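Local coordinates for outer membrane protein assembly factor BamA (Haemophilus ducreyi, PDB 4K3C) that probably takes part, within the Bam complex, in assembling beta-barrel proteins and inserting them into the outer membrane, at residues 397-411 with 458-470. Numbering follows the deposited sequence.
Sequences SLRGFAGGSIGPKAI and FVDAATVWNTKWK
Arg399 lies against Phe458 and Asp460 where residues 397-411, part of a long extracellular loop, fold into the lumen of the Omp85 beta barrel and meet the inner face of strand 453-465. The loop's Leu398-Arg399-Gly400-Phe401 matches the VRGF/Y-type motif of the Omp85 family, and the contact is a worked example of how such a loop is fastened inside a barrel. One guanidinium face rests on the Phe458 ring as a cation-pi pair, CZ of Arg399 3.8 Å from the ring centroid of Phe458 and the two planes 31° apart. Its edge meets the Asp460 carboxylate, nearly coplanar with it, in a salt bridge from Arg399 NE to Asp460 OD2 of 2.8 Å. The Arg399 chain bends at chi3 (-86°), which swings the guanidinium over the ring. With a charged edge and an aromatic face both engaged, its rotation is probably restricted. Beside it, Leu398 CG packs 3.8 Å from Ala462 CB.

Farther along, the contact turns apolar: Pro408 CD sits 3.8 Å from Val464 CG1. It thins only at the far end, where Ile411 CD1 reaches Trp469 CH2 obliquely at 3.7 Å. Around this looser end the partly exposed Asn466 opens an Asx turn, and Lys468 pairs with Glu383. Back at the tight end, Asp460 OD2 takes a second donor through its anti lone pair, the backbone N of Arg399 at 3.2 Å.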
loop_
_atom_site.group_PDB
_atom_site.type_symbol
_atom_site.label_atom_id
_atom_site.label_comp_id
_atom_site.label_asym_id
_atom_site.label_seq_id
_atom_site.Cartn_x
_atom_site.Cartn_y
_atom_site.Cartn_z
ATOM N N SER A 397 -9.515 14.244 -6.572
ATOM C CA SER A 397 -9.083 15.604 -6.270
ATOM C C SER A 397 -10.209 16.633 -6.115
ATOM O O SER A 397 -10.225 17.371 -5.133
ATOM C CB SER A 397 -8.006 16.093 -7.246
ATOM O OG SER A 397 -8.551 16.455 -8.497
ATOM N N LEU A 398 -11.136 16.699 -7.067
ATOM C CA LEU A 398 -12.186 17.717 -7.012
ATOM C C LEU A 398 -13.444 17.251 -7.703
ATOM O O LEU A 398 -13.670 17.572 -8.862
ATOM C CB LEU A 398 -11.718 19.012 -7.675
ATOM C CG LEU A 398 -12.143 20.361 -7.092
ATOM C CD1 LEU A 398 -12.005 21.432 -8.146
ATOM C CD2 LEU A 398 -13.535 20.316 -6.564
ATOM N N ARG A 399 -14.287 16.524 -6.987
ATOM C CA ARG A 399 -15.511 16.038 -7.592
ATOM C C ARG A 399 -16.383 17.161 -8.189
ATOM O O ARG A 399 -16.291 18.312 -7.776
ATOM C CB ARG A 399 -16.237 15.153 -6.600
ATOM C CG ARG A 399 -15.419 13.905 -6.325
ATOM C CD ARG A 399 -16.024 13.020 -5.264
ATOM N NE ARG A 399 -15.618 13.435 -3.925
ATOM C CZ ARG A 399 -15.512 12.610 -2.895
ATOM N NH1 ARG A 399 -15.129 13.082 -1.709
ATOM N NH2 ARG A 399 -15.785 11.314 -3.055
ATOM N N GLY A 400 -17.173 16.842 -9.212
ATOM C CA GLY A 400 -17.922 17.869 -9.915
ATOM C C GLY A 400 -17.127 18.585 -11.004
ATOM O O GLY A 400 -17.690 19.088 -11.972
ATOM N N PHE A 401 -15.814 18.654 -10.863
ATOM C CA PHE A 401 -15.016 19.124 -11.990
ATOM C C PHE A 401 -14.448 17.937 -12.785
ATOM O O PHE A 401 -14.150 16.885 -12.216
ATOM C CB PHE A 401 -13.924 20.080 -11.519
ATOM C CG PHE A 401 -14.458 21.309 -10.829
ATOM C CD1 PHE A 401 -15.021 21.221 -9.566
ATOM C CD2 PHE A 401 -14.404 22.548 -11.443
ATOM C CE1 PHE A 401 -15.506 22.338 -8.932
ATOM C CE2 PHE A 401 -14.889 23.669 -10.803
ATOM C CZ PHE A 401 -15.444 23.561 -9.548
ATOM N N ALA A 402 -14.330 18.081 -14.102
ATOM C CA ALA A 402 -13.794 16.980 -14.896
ATOM C C ALA A 402 -12.327 16.784 -14.564
ATOM O O ALA A 402 -11.661 17.709 -14.103
ATOM C CB ALA A 402 -13.965 17.239 -16.365
ATOM N N GLY A 403 -11.833 15.574 -14.783
ATOM C CA GLY A 403 -10.433 15.289 -14.548
ATOM C C GLY A 403 -9.525 16.247 -15.307
ATOM O O GLY A 403 -9.736 16.524 -16.493
ATOM N N GLY A 404 -8.532 16.781 -14.600
ATOM C CA GLY A 404 -7.524 17.644 -15.191
ATOM C C GLY A 404 -8.033 18.970 -15.710
ATOM O O GLY A 404 -7.378 19.602 -16.536
ATOM N N SER A 405 -9.190 19.393 -15.211
ATOM C CA SER A 405 -9.804 20.645 -15.636
ATOM C C SER A 405 -9.325 21.840 -14.825
ATOM O O SER A 405 -9.567 22.980 -15.204
ATOM C CB SER A 405 -11.331 20.547 -15.571
ATOM O OG SER A 405 -11.758 20.228 -14.264
ATOM N N ILE A 406 -8.636 21.584 -13.720
ATOM C CA ILE A 406 -8.171 22.653 -12.836
ATOM C C ILE A 406 -6.671 22.955 -12.919
ATOM O O ILE A 406 -5.858 22.211 -12.390
ATOM C CB ILE A 406 -8.468 22.318 -11.362
ATOM C CG1 ILE A 406 -9.904 21.833 -11.203
ATOM C CG2 ILE A 406 -8.203 23.518 -10.483
ATOM C CD1 ILE A 406 -10.913 22.874 -11.535
ATOM N N GLY A 407 -6.310 24.068 -13.544
ATOM C CA GLY A 407 -4.934 24.534 -13.512
ATOM C C GLY A 407 -4.708 25.622 -14.542
ATOM O O GLY A 407 -5.659 26.053 -15.190
ATOM N N PRO A 408 -3.447 26.061 -14.716
ATOM C CA PRO A 408 -3.163 27.099 -15.718
ATOM C C PRO A 408 -3.572 26.688 -17.135
ATOM O O PRO A 408 -3.446 25.525 -17.523
ATOM C CB PRO A 408 -1.644 27.289 -15.625
ATOM C CG PRO A 408 -1.271 26.776 -14.261
ATOM C CD PRO A 408 -2.240 25.655 -13.973
ATOM N N LYS A 409 -4.070 27.660 -17.895
ATOM C CA LYS A 409 -4.536 27.436 -19.257
ATOM C C LYS A 409 -3.428 27.603 -20.300
ATOM O O LYS A 409 -2.481 28.372 -20.110
ATOM C CB LYS A 409 -5.702 28.381 -19.561
ATOM C CG LYS A 409 -6.912 28.162 -18.651
ATOM C CD LYS A 409 -7.292 26.680 -18.561
ATOM C CE LYS A 409 -8.439 26.420 -17.587
ATOM N NZ LYS A 409 -9.704 27.135 -17.955
ATOM N N ALA A 410 -3.554 26.880 -21.406
ATOM C CA ALA A 410 -2.602 26.986 -22.507
ATOM C C ALA A 410 -2.764 28.305 -23.254
ATOM O O ALA A 410 -3.831 28.896 -23.246
ATOM C CB ALA A 410 -2.785 25.817 -23.467
ATOM N N ILE A 411 -1.698 28.762 -23.901
ATOM C CA ILE A 411 -1.778 29.922 -24.791
ATOM C C ILE A 411 -1.028 29.620 -26.085
ATOM O O ILE A 411 0.203 29.731 -26.150
ATOM C CB ILE A 411 -1.185 31.191 -24.153
ATOM C CG1 ILE A 411 -1.856 31.479 -22.812
ATOM C CG2 ILE A 411 -1.320 32.386 -25.102
ATOM C CD1 ILE A 411 -1.145 32.547 -22.019
ATOM N N PHE A 458 -19.922 15.416 1.169
ATOM C CA PHE A 458 -18.530 15.857 1.172
ATOM C C PHE A 458 -18.405 17.302 0.715
ATOM O O PHE A 458 -19.339 17.873 0.121
ATOM C CB PHE A 458 -17.653 14.934 0.280
ATOM C CG PHE A 458 -17.995 15.020 -1.170
ATOM C CD1 PHE A 458 -17.404 15.973 -1.979
ATOM C CD2 PHE A 458 -18.946 14.183 -1.722
ATOM C CE1 PHE A 458 -17.749 16.087 -3.301
ATOM C CE2 PHE A 458 -19.287 14.287 -3.056
ATOM C CZ PHE A 458 -18.684 15.243 -3.843
ATOM N N VAL A 459 -17.235 17.876 0.996
ATOM C CA VAL A 459 -16.813 19.121 0.372
ATOM C C VAL A 459 -15.385 18.928 -0.121
ATOM O O VAL A 459 -14.472 18.664 0.671
ATOM C CB VAL A 459 -16.897 20.332 1.343
ATOM C CG1 VAL A 459 -16.069 21.498 0.818
ATOM C CG2 VAL A 459 -18.343 20.749 1.546
ATOM N N ASP A 460 -15.185 19.017 -1.429
ATOM C CA ASP A 460 -13.829 18.933 -1.969
ATOM C C ASP A 460 -13.416 20.353 -2.316
ATOM O O ASP A 460 -14.262 21.222 -2.532
ATOM C CB ASP A 460 -13.749 18.046 -3.228
ATOM C CG ASP A 460 -14.001 16.559 -2.948
ATOM O OD1 ASP A 460 -14.144 16.163 -1.779
ATOM O OD2 ASP A 460 -14.036 15.768 -3.917
ATOM N N ALA A 461 -12.113 20.587 -2.369
ATOM C CA ALA A 461 -11.571 21.896 -2.709
ATOM C C ALA A 461 -10.117 21.729 -3.125
ATOM O O ALA A 461 -9.360 20.984 -2.490
ATOM C CB ALA A 461 -11.691 22.854 -1.537
ATOM N N ALA A 462 -9.745 22.413 -4.203
ATOM C CA ALA A 462 -8.456 22.204 -4.860
ATOM C C ALA A 462 -7.970 23.486 -5.537
ATOM O O ALA A 462 -8.759 24.401 -5.802
ATOM C CB ALA A 462 -8.569 21.093 -5.875
ATOM N N THR A 463 -6.670 23.552 -5.806
ATOM C CA THR A 463 -6.071 24.742 -6.393
ATOM C C THR A 463 -4.759 24.381 -7.090
ATOM O O THR A 463 -3.856 23.833 -6.475
ATOM C CB THR A 463 -5.843 25.860 -5.320
ATOM O OG1 THR A 463 -4.965 26.871 -5.834
ATOM C CG2 THR A 463 -5.215 25.276 -4.090
ATOM N N VAL A 464 -4.664 24.681 -8.380
ATOM C CA VAL A 464 -3.434 24.446 -9.129
ATOM C C VAL A 464 -2.896 25.718 -9.765
ATOM O O VAL A 464 -3.536 26.332 -10.615
ATOM C CB VAL A 464 -3.622 23.416 -10.261
ATOM C CG1 VAL A 464 -2.313 23.244 -11.006
ATOM C CG2 VAL A 464 -4.100 22.089 -9.715
ATOM N N TRP A 465 -1.695 26.094 -9.383
ATOM C CA TRP A 465 -1.112 27.310 -9.904
ATOM C C TRP A 465 0.322 27.145 -10.378
ATOM O O TRP A 465 0.961 26.133 -10.103
ATOM C CB TRP A 465 -1.197 28.428 -8.863
ATOM C CG TRP A 465 -0.245 28.359 -7.661
ATOM C CD1 TRP A 465 0.866 29.112 -7.469
ATOM C CD2 TRP A 465 -0.377 27.539 -6.492
ATOM N NE1 TRP A 465 1.440 28.814 -6.268
ATOM C CE2 TRP A 465 0.690 27.854 -5.642
ATOM C CE3 TRP A 465 -1.292 26.564 -6.087
ATOM C CZ2 TRP A 465 0.877 27.238 -4.411
ATOM C CZ3 TRP A 465 -1.100 25.946 -4.866
ATOM C CH2 TRP A 465 -0.024 26.290 -4.041
ATOM N N ASN A 466 0.801 28.174 -11.075
ATOM C CA ASN A 466 2.140 28.262 -11.623
ATOM C C ASN A 466 2.904 29.316 -10.843
ATOM O O ASN A 466 2.697 30.516 -11.054
ATOM C CB ASN A 466 2.021 28.704 -13.085
ATOM C CG ASN A 466 3.370 28.929 -13.776
ATOM O OD1 ASN A 466 4.421 29.073 -13.134
ATOM N ND2 ASN A 466 3.332 28.977 -15.117
ATOM N N THR A 467 3.810 28.878 -9.973
ATOM C CA THR A 467 4.669 29.798 -9.226
ATOM C C THR A 467 5.484 30.762 -10.085
ATOM O O THR A 467 5.840 31.843 -9.625
ATOM C CB THR A 467 5.664 29.055 -8.340
ATOM O OG1 THR A 467 6.566 28.311 -9.174
ATOM C CG2 THR A 467 4.936 28.113 -7.398
ATOM N N LYS A 468 5.804 30.406 -11.320
ATOM C CA LYS A 468 6.674 31.302 -12.066
ATOM C C LYS A 468 5.907 32.274 -12.955
ATOM O O LYS A 468 6.513 33.108 -13.626
ATOM C CB LYS A 468 7.732 30.517 -12.853
ATOM C CG LYS A 468 8.423 29.444 -12.017
ATOM C CD LYS A 468 9.791 29.075 -12.557
ATOM C CE LYS A 468 10.239 27.691 -12.076
ATOM N NZ LYS A 468 9.922 26.601 -13.060
ATOM N N TRP A 469 4.575 32.185 -12.935
ATOM C CA TRP A 469 3.739 32.993 -13.829
ATOM C C TRP A 469 3.860 34.531 -13.589
ATOM O O TRP A 469 3.422 35.362 -14.411
ATOM C CB TRP A 469 2.282 32.502 -13.829
ATOM C CG TRP A 469 1.432 33.319 -14.759
ATOM C CD1 TRP A 469 0.674 34.407 -14.432
ATOM C CD2 TRP A 469 1.307 33.160 -16.179
ATOM N NE1 TRP A 469 0.074 34.924 -15.553
ATOM C CE2 TRP A 469 0.443 34.177 -16.639
ATOM C CE3 TRP A 469 1.834 32.252 -17.107
ATOM C CZ2 TRP A 469 0.095 34.312 -17.979
ATOM C CZ3 TRP A 469 1.489 32.386 -18.435
ATOM C CH2 TRP A 469 0.620 33.409 -18.859
ATOM N N LYS A 470 4.490 34.893 -12.475
ATOM C CA LYS A 470 4.789 36.285 -12.185
ATOM C C LYS A 470 5.687 36.887 -13.261
ATOM O O LYS A 470 5.502 38.039 -13.648
ATOM C CB LYS A 470 5.467 36.398 -10.823
ATOM C CG LYS A 470 4.795 35.562 -9.741
ATOM C CD LYS A 470 5.479 35.753 -8.388
ATOM C CE LYS A 470 6.953 35.385 -8.445
ATOM N NZ LYS A 470 7.622 35.458 -7.112
#